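Local coordinates for EAL domain protein (Vibrio cholerae serotype O1, PDB 6IJ2), which hydrolyses cyclic dinucleotides such as c-di-GMP and cGAMP as an EAL-type phosphodiesterase, held here with the linear dinucleotide 5'-pGpG, at residues Phe153-Ser162 and Thr175-Leu184; Phe24-Pro32 and Gly43-Leu51. The protein carries 1 engineered substitution. All blocks are in the same frame, centred on the assembly; numbering follows the deposited sequence.

Overall arrangement
From the N terminus, interaction 2 closes first: strands 27-35 and 41-49 form a beta hairpin, so Gly-43-Leu-51 folds back antiparallel against Phe-24-Pro-32 after a short loop. The chain then runs on through helices and the strands 91-96 and 125-129 before interaction 1 closes a beta-alpha-beta unit, with helix 166-170 between strands 154-160 and 177-180. The two contacts stand in series, neither nested nor crossed, and their centres are about 19 Å apart in one sheet. They meet at the active site: Glu-45 of interaction 2 and Asp-158 of interaction 1 bind the same calcium ion, and Lys-179 NZ makes a salt bridge to Glu-45.

Interaction 1 (Phe153-Ser162 and Thr175-Leu184); sequences FQTAIDDFGS and TNIVKVDMGL. With CA (calcium ion), chain I; CA (calcium ion), chain L; CA (calcium ion), chain K; CA (calcium ion), chain J.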
loop_
_atom_site.group_PDB
_atom_site.type_symbol
_atom_site.label_atom_id
_atom_site.label_comp_id
_atom_site.label_asym_id
_atom_site.label_seq_id
_atom_site.Cartn_x
_atom_site.Cartn_y
_atom_site.Cartn_z
ATOM N N PHE A 153 2.970 -14.170 -21.211
ATOM C CA PHE A 153 3.692 -14.204 -19.945
ATOM C C PHE A 153 2.741 -14.370 -18.767
ATOM O O PHE A 153 1.592 -13.925 -18.801
ATOM C CB PHE A 153 4.503 -12.918 -19.758
ATOM C CG PHE A 153 5.642 -12.793 -20.713
ATOM C CD1 PHE A 153 6.769 -13.588 -20.567
ATOM C CD2 PHE A 153 5.586 -11.903 -21.773
ATOM C CE1 PHE A 153 7.826 -13.493 -21.453
ATOM C CE2 PHE A 153 6.642 -11.811 -22.675
ATOM C CZ PHE A 153 7.763 -12.600 -22.512
ATOM N N GLN A 154 3.231 -15.029 -17.719
ATOM C CA GLN A 154 2.587 -14.953 -16.419
ATOM C C GLN A 154 3.035 -13.668 -15.721
ATOM O O GLN A 154 4.114 -13.139 -16.001
ATOM C CB GLN A 154 2.936 -16.180 -15.573
ATOM C CG GLN A 154 2.325 -17.484 -16.094
ATOM C CD GLN A 154 0.820 -17.533 -15.885
ATOM O OE1 GLN A 154 0.337 -17.451 -14.756
ATOM N NE2 GLN A 154 0.075 -17.646 -16.974
ATOM N N THR A 155 2.174 -13.137 -14.856
ATOM C CA THR A 155 2.448 -11.887 -14.148
ATOM C C THR A 155 2.136 -12.027 -12.670
ATOM O O THR A 155 1.233 -12.774 -12.273
ATOM C CB THR A 155 1.631 -10.713 -14.709
ATOM O OG1 THR A 155 0.237 -10.954 -14.476
ATOM C CG2 THR A 155 1.886 -10.573 -16.219
ATOM N N ALA A 156 2.858 -11.242 -11.860
ATOM C CA ALA A 156 2.670 -11.222 -10.415
ATOM C C ALA A 156 2.880 -9.823 -9.867
ATOM O O ALA A 156 3.766 -9.096 -10.333
ATOM C CB ALA A 156 3.639 -12.171 -9.695
ATOM N N ILE A 157 2.087 -9.466 -8.858
ATOM C CA ILE A 157 2.409 -8.328 -7.996
ATOM C C ILE A 157 3.403 -8.814 -6.946
ATOM O O ILE A 157 3.131 -9.765 -6.215
ATOM C CB ILE A 157 1.143 -7.743 -7.350
ATOM C CG1 ILE A 157 0.250 -7.144 -8.440
ATOM C CG2 ILE A 157 1.503 -6.693 -6.307
ATOM C CD1 ILE A 157 -1.036 -6.601 -7.930
ATOM N N ASP A 158 4.574 -8.187 -6.901
ATOM C CA ASP A 158 5.682 -8.697 -6.092
ATOM C C ASP A 158 5.517 -8.372 -4.606
ATOM O O ASP A 158 5.794 -9.208 -3.735
ATOM C CB ASP A 158 6.984 -8.109 -6.641
ATOM C CG ASP A 158 8.238 -8.836 -6.165
ATOM O OD1 ASP A 158 8.168 -9.731 -5.303
ATOM O OD2 ASP A 158 9.310 -8.513 -6.704
ATOM N N ASP A 159 5.072 -7.176 -4.278
ATOM C CA ASP A 159 5.292 -6.733 -2.915
ATOM C C ASP A 159 3.982 -6.342 -2.277
ATOM O O ASP A 159 3.844 -5.243 -1.753
ATOM C CB ASP A 159 6.280 -5.563 -2.874
ATOM C CG ASP A 159 7.636 -5.895 -3.518
ATOM O OD1 ASP A 159 7.958 -7.089 -3.715
ATOM O OD2 ASP A 159 8.394 -4.942 -3.812
ATOM N N PHE A 160 2.991 -7.231 -2.307
ATOM C CA PHE A 160 1.734 -6.926 -1.635
ATOM C C PHE A 160 1.922 -6.900 -0.124
ATOM O O PHE A 160 2.391 -7.866 0.480
ATOM C CB PHE A 160 0.670 -7.948 -1.994
ATOM C CG PHE A 160 -0.694 -7.590 -1.485
ATOM C CD1 PHE A 160 -1.541 -6.808 -2.247
ATOM C CD2 PHE A 160 -1.119 -8.036 -0.253
ATOM C CE1 PHE A 160 -2.802 -6.493 -1.790
ATOM C CE2 PHE A 160 -2.382 -7.710 0.227
ATOM C CZ PHE A 160 -3.217 -6.944 -0.548
ATOM N N GLY A 161 1.511 -5.812 0.496
ATOM C CA GLY A 161 1.647 -5.676 1.928
ATOM C C GLY A 161 2.886 -4.951 2.392
ATOM O O GLY A 161 3.131 -4.895 3.606
ATOM N N SER A 162 3.667 -4.383 1.473
ATOM C CA SER A 162 4.771 -3.509 1.845
ATOM C C SER A 162 4.930 -2.436 0.779
ATOM O O SER A 162 4.301 -2.485 -0.273
ATOM C CB SER A 162 6.073 -4.289 1.998
ATOM O OG SER A 162 6.467 -4.803 0.741
ATOM N N THR A 175 -3.194 -9.511 -11.699
ATOM C CA THR A 175 -2.159 -10.409 -12.181
ATOM C C THR A 175 -2.570 -11.856 -11.942
ATOM O O THR A 175 -3.578 -12.143 -11.290
ATOM C CB THR A 175 -0.850 -10.098 -11.465
ATOM O OG1 THR A 175 -1.130 -9.953 -10.064
ATOM C CG2 THR A 175 -0.285 -8.774 -11.972
ATOM N N ASN A 176 -1.774 -12.781 -12.497
ATOM C CA ASN A 176 -1.988 -14.199 -12.218
ATOM C C ASN A 176 -1.759 -14.515 -10.748
ATOM O O ASN A 176 -2.522 -15.276 -10.136
ATOM C CB ASN A 176 -1.045 -15.042 -13.069
ATOM C CG ASN A 176 -1.254 -14.815 -14.535
ATOM O OD1 ASN A 176 -0.440 -14.179 -15.205
ATOM N ND2 ASN A 176 -2.376 -15.300 -15.039
ATOM N N ILE A 177 -0.689 -13.973 -10.188
ATOM C CA ILE A 177 -0.247 -14.259 -8.832
ATOM C C ILE A 177 -0.066 -12.942 -8.080
ATOM O O ILE A 177 0.292 -11.914 -8.663
ATOM C CB ILE A 177 1.058 -15.094 -8.868
ATOM C CG1 ILE A 177 0.704 -16.556 -9.198
ATOM C CG2 ILE A 177 1.830 -15.000 -7.569
ATOM C CD1 ILE A 177 1.884 -17.456 -9.466
ATOM N N VAL A 178 -0.357 -12.960 -6.783
ATOM C CA VAL A 178 0.022 -11.867 -5.886
ATOM C C VAL A 178 0.948 -12.459 -4.839
ATOM O O VAL A 178 0.576 -13.417 -4.148
ATOM C CB VAL A 178 -1.195 -11.175 -5.249
ATOM C CG1 VAL A 178 -0.748 -10.249 -4.115
ATOM C CG2 VAL A 178 -1.876 -10.305 -6.268
ATOM N N LYS A 179 2.178 -11.939 -4.770
ATOM C CA LYS A 179 3.151 -12.374 -3.772
ATOM C C LYS A 179 2.974 -11.535 -2.518
ATOM O O LYS A 179 2.961 -10.306 -2.595
ATOM C CB LYS A 179 4.582 -12.242 -4.302
ATOM C CG LYS A 179 4.788 -13.116 -5.527
ATOM C CD LYS A 179 6.017 -14.031 -5.406
ATOM C CE LYS A 179 7.256 -13.329 -5.705
ATOM N NZ LYS A 179 8.481 -14.214 -5.694
ATOM N N VAL A 180 2.831 -12.193 -1.371
ATOM C CA VAL A 180 2.556 -11.491 -0.116
ATOM C C VAL A 180 3.868 -11.292 0.620
ATOM O O VAL A 180 4.571 -12.264 0.931
ATOM C CB VAL A 180 1.542 -12.251 0.750
ATOM C CG1 VAL A 180 1.316 -11.487 2.071
ATOM C CG2 VAL A 180 0.235 -12.396 -0.001
ATOM N N ASP A 181 4.162 -10.028 0.940
ATOM C CA ASP A 181 5.431 -9.660 1.551
ATOM C C ASP A 181 5.638 -10.416 2.857
ATOM O O ASP A 181 4.695 -10.658 3.614
ATOM C CB ASP A 181 5.456 -8.154 1.818
ATOM C CG ASP A 181 6.759 -7.695 2.418
ATOM O OD1 ASP A 181 7.750 -7.603 1.678
ATOM O OD2 ASP A 181 6.803 -7.438 3.633
ATOM N N MET A 182 6.897 -10.743 3.148
ATOM C CA MET A 182 7.185 -11.532 4.340
ATOM C C MET A 182 6.790 -10.812 5.621
ATOM O O MET A 182 6.535 -11.470 6.638
ATOM C CB MET A 182 8.665 -11.896 4.402
ATOM C CG MET A 182 9.610 -10.755 4.606
ATOM S SD MET A 182 11.282 -11.427 4.702
ATOM C CE MET A 182 12.020 -10.198 5.763
ATOM N N GLY A 183 6.731 -9.483 5.594
ATOM C CA GLY A 183 6.347 -8.755 6.791
ATOM C C GLY A 183 4.961 -9.124 7.280
ATOM O O GLY A 183 4.710 -9.138 8.489
ATOM N N LEU A 184 4.043 -9.416 6.355
ATOM C CA LEU A 184 2.691 -9.813 6.736
ATOM C C LEU A 184 2.602 -11.243 7.237
ATOM O O LEU A 184 1.652 -11.575 7.950
ATOM C CB LEU A 184 1.723 -9.666 5.563
ATOM C CG LEU A 184 1.370 -8.253 5.108
ATOM C CD1 LEU A 184 0.236 -8.347 4.078
ATOM C CD2 LEU A 184 0.999 -7.355 6.296
HETATM CA CA CA I . 8.048 -9.432 -2.987
HETATM CA CA CA L . 10.276 -6.087 -4.931
HETATM CA CA CA K . 3.343 -2.915 -2.239
HETATM CA CA CA J . 10.527 -10.578 -6.325
HETATM O O HOH W 1 4.855 -5.890 5.269
HETATM O O HOH W 2 10.211 -12.064 -4.573
HETATM O O HOH W 3 7.981 -7.944 -1.192
HETATM O O HOH W 4 5.289 -1.962 -3.508
HETATM O O HOH W 5 2.351 -3.514 -4.321
HETATM O O HOH W 6 12.249 -5.175 -5.925
#
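Asp-181 N reaches Phe-160 O at 2.8 Å along an almost straight bond (174° at the hydrogen), and Lys-179 N reaches Ile-157 O at 2.8 Å. These bonds pair strands 154-160 and 177-180 in parallel, two neighbours of the TIM-barrel-like EAL fold linked by a beta-alpha-beta crossover. Between Ile-157 and Phe-160 the register slips by one residue. At this beta bulge Asp-158 and Asp-159 both leave the backbone away from the partner strand, and their carboxylates bind calcium; that of Asp-158 turns back past Lys-179 CE. Asp-158 OD1 bridges the calcium ions of chains I (2.3 Å) and J (2.7 Å); Asp-159 OD1 joins the chain I ion, its OD2 binds a third, that of chain L, while Asp-159 O and Ser-162 O hold that of chain K. Lys-179 NZ makes a salt bridge with Glu-128.

At the other end, Asn-176 OD1 takes Thr-155 N on a lone pair in its carbonyl plane, at 2.8 Å. Ile-177 O is gripped from opposite faces, by Ile-157 N and by Thr-175 OG1, which fixes the threonine hydroxyl.

Packing gathers on the side facing helix 166-170, where Leu-170 touches Ile-157, Phe-160 and Val-178. Ile-157 CB lies alongside Val-178 CG2 at 4.1 Å. A chi1 of -172° sets CG opposite the backbone N and carries the Phe-160 ring obliquely past Val-178, whose CG1 lies 3.7 Å from Phe-160 CG.

Interaction 2 (Phe24-Pro32 and Gly43-Leu51); sequences FDFTMAFQP and GYEALVRGL. With CA (calcium ion), chain J; nucleotides of chain B.
Met-28 and Val-48 press together on the helix-covered face of a beta hairpin, Met-28 CE only 3.5 Å from Val-48 CG2, a tight contact. Val-48 CG2 also meets Phe-26, 3.5 Å from its CD2, while Met-28 CE sits in plane at the edge of that ring. Phe-30 CE1 rests on Ala-46 CB at 3.8 Å, and Pro-32 CB leans on Tyr-44 CE2; helix 68-85 packs over much of the row. Six backbone bonds, in pairs between Thr-27 and Arg-49, Ala-29 and Leu-47, and Gln-31 and Glu-45, zip the antiparallel strands together.

The other face carries the polar groups Gln-31, Glu-45 and Arg-49 among Ala-29 and Leu-47; of the EAL signature, Glu-45 and Leu-47 lie here and Ala-46 opposite. Extended beyond CG, Glu-45 carries OE2 to a calcium ion at 2.4 Å; its OE1 shares a water with Gln-31 OE1, and Gln-235 NE2 bonds to both OE1 atoms. Val-48 N points almost straight at N7 of nucleotide G2 of chain B (2.8 Å, 175°). Ala-29 CB lies under one guanidinium face of Arg-49, toward its rim, and the edge turns to the phosphate, NH1 and NH2 both 2.9 Å from OP1 of G2. NH2 also bonds Val-48 O. One strand thus contacts base and phosphate of G2 and supplies Glu-45 to the calcium that also binds OP1 of G1, probably helping to fix the dinucleotide there.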
loop_
_atom_site.group_PDB
_atom_site.type_symbol
_atom_site.label_atom_id
_atom_site.label_comp_id
_atom_site.label_asym_id
_atom_site.label_seq_id
_atom_site.Cartn_x
_atom_site.Cartn_y
_atom_site.Cartn_z
ATOM N N PHE A 24 30.034 -3.435 -15.795
ATOM C CA PHE A 24 30.091 -4.480 -14.789
ATOM C C PHE A 24 29.379 -5.705 -15.339
ATOM O O PHE A 24 28.567 -5.609 -16.261
ATOM C CB PHE A 24 29.444 -4.035 -13.468
ATOM C CG PHE A 24 27.998 -3.638 -13.606
ATOM C CD1 PHE A 24 27.651 -2.342 -13.952
ATOM C CD2 PHE A 24 26.989 -4.559 -13.395
ATOM C CE1 PHE A 24 26.321 -1.974 -14.084
ATOM C CE2 PHE A 24 25.654 -4.196 -13.525
ATOM C CZ PHE A 24 25.325 -2.902 -13.871
ATOM N N ASP A 25 29.689 -6.852 -14.780
ATOM C CA ASP A 25 29.044 -8.114 -15.131
ATOM C C ASP A 25 28.422 -8.693 -13.846
ATOM O O ASP A 25 28.728 -8.258 -12.768
ATOM C CB ASP A 25 30.002 -9.103 -15.778
ATOM C CG ASP A 25 29.296 -10.066 -16.720
ATOM O OD1 ASP A 25 28.123 -9.873 -17.022
ATOM O OD2 ASP A 25 29.915 -11.018 -17.182
ATOM N N PHE A 26 27.593 -9.716 -13.983
ATOM C CA PHE A 26 26.857 -10.311 -12.873
ATOM C C PHE A 26 26.231 -11.601 -13.383
ATOM O O PHE A 26 26.314 -11.922 -14.571
ATOM C CB PHE A 26 25.784 -9.359 -12.331
ATOM C CG PHE A 26 24.788 -8.939 -13.369
ATOM C CD1 PHE A 26 25.070 -7.897 -14.237
ATOM C CD2 PHE A 26 23.578 -9.597 -13.488
ATOM C CE1 PHE A 26 24.164 -7.524 -15.208
ATOM C CE2 PHE A 26 22.664 -9.219 -14.452
ATOM C CZ PHE A 26 22.960 -8.186 -15.315
ATOM N N THR A 27 25.604 -12.337 -12.476
ATOM C CA THR A 27 24.919 -13.567 -12.860
ATOM C C THR A 27 23.687 -13.699 -11.972
ATOM O O THR A 27 23.251 -12.721 -11.359
ATOM C CB THR A 27 25.884 -14.769 -12.791
ATOM O OG1 THR A 27 25.250 -15.935 -13.330
ATOM C CG2 THR A 27 26.321 -15.046 -11.365
ATOM N N MET A 28 23.130 -14.907 -11.896
ATOM C CA MET A 28 21.867 -15.132 -11.214
ATOM C C MET A 28 21.988 -16.228 -10.169
ATOM O O MET A 28 22.736 -17.195 -10.331
ATOM C CB MET A 28 20.752 -15.514 -12.189
ATOM C CG MET A 28 20.329 -14.416 -13.131
ATOM S SD MET A 28 19.441 -13.083 -12.285
ATOM C CE MET A 28 19.786 -11.782 -13.462
ATOM N N ALA A 29 21.234 -16.048 -9.089
ATOM C CA ALA A 29 20.856 -17.106 -8.171
ATOM C C ALA A 29 19.385 -17.428 -8.400
ATOM O O ALA A 29 18.657 -16.668 -9.044
ATOM C CB ALA A 29 21.099 -16.700 -6.712
ATOM N N PHE A 30 18.955 -18.575 -7.889
ATOM C CA PHE A 30 17.587 -19.038 -8.079
ATOM C C PHE A 30 17.040 -19.532 -6.750
ATOM O O PHE A 30 17.727 -20.237 -6.006
ATOM C CB PHE A 30 17.510 -20.170 -9.151
ATOM C CG PHE A 30 17.935 -19.723 -10.514
ATOM C CD1 PHE A 30 17.029 -19.116 -11.372
ATOM C CD2 PHE A 30 19.254 -19.861 -10.921
ATOM C CE1 PHE A 30 17.431 -18.681 -12.637
ATOM C CE2 PHE A 30 19.662 -19.429 -12.174
ATOM C CZ PHE A 30 18.750 -18.837 -13.034
ATOM N N GLN A 31 15.795 -19.163 -6.452
ATOM C CA GLN A 31 15.170 -19.603 -5.220
ATOM C C GLN A 31 13.854 -20.295 -5.548
ATOM O O GLN A 31 13.010 -19.715 -6.255
ATOM C CB GLN A 31 14.922 -18.431 -4.254
ATOM C CG GLN A 31 14.367 -18.909 -2.926
ATOM C CD GLN A 31 14.118 -17.775 -1.958
ATOM O OE1 GLN A 31 13.762 -16.673 -2.370
ATOM N NE2 GLN A 31 14.308 -18.038 -0.658
ATOM N N PRO A 32 13.627 -21.511 -5.053
ATOM C CA PRO A 32 12.414 -22.246 -5.443
ATOM C C PRO A 32 11.138 -21.707 -4.803
ATOM O O PRO A 32 11.127 -21.188 -3.682
ATOM C CB PRO A 32 12.699 -23.681 -4.977
ATOM C CG PRO A 32 13.677 -23.537 -3.878
ATOM C CD PRO A 32 14.532 -22.334 -4.233
ATOM N N GLY A 43 8.288 -23.326 -9.409
ATOM C CA GLY A 43 9.237 -22.596 -10.227
ATOM C C GLY A 43 10.346 -22.027 -9.363
ATOM O O GLY A 43 10.497 -22.399 -8.200
ATOM N N TYR A 44 11.131 -21.125 -9.963
ATOM C CA TYR A 44 12.236 -20.461 -9.269
ATOM C C TYR A 44 12.236 -18.981 -9.602
ATOM O O TYR A 44 12.027 -18.605 -10.760
ATOM C CB TYR A 44 13.611 -21.037 -9.680
ATOM C CG TYR A 44 13.863 -22.451 -9.229
ATOM C CD1 TYR A 44 13.323 -23.528 -9.926
ATOM C CD2 TYR A 44 14.651 -22.713 -8.120
ATOM C CE1 TYR A 44 13.544 -24.818 -9.522
ATOM C CE2 TYR A 44 14.878 -24.006 -7.702
ATOM C CZ TYR A 44 14.326 -25.057 -8.412
ATOM O OH TYR A 44 14.545 -26.355 -8.009
ATOM N N GLU A 45 12.498 -18.146 -8.596
ATOM C CA GLU A 45 12.716 -16.728 -8.822
ATOM C C GLU A 45 14.197 -16.505 -9.102
ATOM O O GLU A 45 15.057 -17.033 -8.383
ATOM C CB GLU A 45 12.261 -15.894 -7.620
ATOM C CG GLU A 45 12.505 -14.425 -7.844
ATOM C CD GLU A 45 12.087 -13.542 -6.691
ATOM O OE1 GLU A 45 11.758 -14.061 -5.597
ATOM O OE2 GLU A 45 12.086 -12.317 -6.911
ATOM N N ALA A 46 14.490 -15.786 -10.192
ATOM C CA ALA A 46 15.857 -15.395 -10.525
ATOM C C ALA A 46 16.233 -14.119 -9.773
ATOM O O ALA A 46 15.481 -13.136 -9.779
ATOM C CB ALA A 46 16.007 -15.181 -12.034
ATOM N N LEU A 47 17.415 -14.125 -9.153
ATOM C CA LEU A 47 17.863 -13.028 -8.298
ATOM C C LEU A 47 19.287 -12.657 -8.673
ATOM O O LEU A 47 20.155 -13.529 -8.748
ATOM C CB LEU A 47 17.809 -13.422 -6.828
ATOM C CG LEU A 47 16.409 -13.764 -6.314
ATOM C CD1 LEU A 47 16.541 -14.558 -5.042
ATOM C CD2 LEU A 47 15.610 -12.483 -6.065
ATOM N N VAL A 48 19.524 -11.367 -8.886
ATOM C CA VAL A 48 20.823 -10.908 -9.366
ATOM C C VAL A 48 21.903 -11.131 -8.309
ATOM O O VAL A 48 21.675 -10.960 -7.103
ATOM C CB VAL A 48 20.707 -9.428 -9.773
ATOM C CG1 VAL A 48 21.713 -8.570 -9.037
ATOM C CG2 VAL A 48 20.860 -9.277 -11.267
ATOM N N ARG A 49 23.098 -11.514 -8.763
ATOM C CA ARG A 49 24.256 -11.716 -7.905
ATOM C C ARG A 49 25.495 -11.278 -8.664
ATOM O O ARG A 49 25.518 -11.295 -9.896
ATOM C CB ARG A 49 24.438 -13.188 -7.489
ATOM C CG ARG A 49 23.342 -13.752 -6.601
ATOM C CD ARG A 49 23.324 -13.057 -5.246
ATOM N NE ARG A 49 22.312 -13.635 -4.370
ATOM C CZ ARG A 49 21.065 -13.186 -4.288
ATOM N NH1 ARG A 49 20.189 -13.765 -3.473
ATOM N NH2 ARG A 49 20.689 -12.161 -5.032
ATOM N N GLY A 50 26.524 -10.891 -7.922
ATOM C CA GLY A 50 27.811 -10.636 -8.535
ATOM C C GLY A 50 28.436 -11.921 -9.049
ATOM O O GLY A 50 27.982 -13.031 -8.765
ATOM N N LEU A 51 29.517 -11.765 -9.821
ATOM C CA LEU A 51 30.187 -12.932 -10.389
ATOM C C LEU A 51 30.808 -13.815 -9.311
ATOM O O LEU A 51 31.001 -15.016 -9.530
ATOM C CB LEU A 51 31.258 -12.493 -11.396
ATOM C CG LEU A 51 30.715 -11.912 -12.706
ATOM C CD1 LEU A 51 31.852 -11.599 -13.668
ATOM C CD2 LEU A 51 29.686 -12.848 -13.344
HETATM CA CA CA J . 10.527 -10.578 -6.325
ATOM P P G B 2 18.095 -10.490 -2.688
ATOM O OP1 G B 2 18.249 -11.612 -3.549
ATOM O OP2 G B 2 19.223 -9.975 -1.985
ATOM O "O5'" G B 2 17.446 -9.290 -3.476
ATOM C "C5'" G B 2 17.449 -7.964 -2.964
ATOM C "C4'" G B 2 16.584 -7.086 -3.824
ATOM O "O4'" G B 2 17.082 -7.107 -5.176
ATOM C "C3'" G B 2 15.113 -7.492 -3.912
ATOM O "O3'" G B 2 14.245 -6.378 -3.822
ATOM C "C2'" G B 2 14.992 -8.068 -5.314
ATOM O "O2'" G B 2 13.734 -7.945 -5.921
ATOM C "C1'" G B 2 16.018 -7.231 -6.066
ATOM N N9 G B 2 16.486 -7.941 -7.241
ATOM C C8 G B 2 17.147 -9.139 -7.275
ATOM N N7 G B 2 17.377 -9.563 -8.484
ATOM C C5 G B 2 16.809 -8.599 -9.296
ATOM C C6 G B 2 16.738 -8.512 -10.705
ATOM O O6 G B 2 17.156 -9.304 -11.541
ATOM N N1 G B 2 16.085 -7.362 -11.115
ATOM C C2 G B 2 15.555 -6.420 -10.276
ATOM N N2 G B 2 14.953 -5.386 -10.862
ATOM N N3 G B 2 15.628 -6.480 -8.961
ATOM C C4 G B 2 16.261 -7.587 -8.542
ATOM O OP3 G B 1 10.382 -9.536 -2.831
ATOM P P G B 1 11.644 -9.047 -3.317
ATOM O OP1 G B 1 11.918 -9.536 -4.633
ATOM O OP2 G B 1 11.604 -7.634 -3.132
ATOM O "O5'" G B 1 12.667 -9.632 -2.275
ATOM C "C5'" G B 1 13.511 -10.733 -2.592
ATOM C "C4'" G B 1 14.599 -10.860 -1.553
ATOM O "O4'" G B 1 14.108 -11.628 -0.437
ATOM C "C3'" G B 1 15.890 -11.555 -2.000
ATOM O "O3'" G B 1 17.058 -10.846 -1.638
ATOM C "C2'" G B 1 15.863 -12.867 -1.229
ATOM O "O2'" G B 1 17.107 -13.377 -0.847
ATOM C "C1'" G B 1 15.123 -12.457 0.032
ATOM N N9 G B 1 14.515 -13.583 0.726
ATOM C C8 G B 1 13.967 -14.705 0.159
ATOM N N7 G B 1 13.488 -15.538 1.036
ATOM C C5 G B 1 13.723 -14.925 2.254
ATOM C C6 G B 1 13.416 -15.351 3.571
ATOM O O6 G B 1 12.873 -16.386 3.931
ATOM N N1 G B 1 13.840 -14.430 4.518
ATOM C C2 G B 1 14.466 -13.247 4.233
ATOM N N2 G B 1 14.778 -12.486 5.279
ATOM N N3 G B 1 14.744 -12.831 3.012
ATOM C C4 G B 1 14.346 -13.712 2.077
HETATM O O HOH W 7 30.295 -9.076 -10.416
HETATM O O HOH W 8 13.147 -13.974 -3.227
HETATM O O HOH W 2 10.211 -12.064 -4.573
#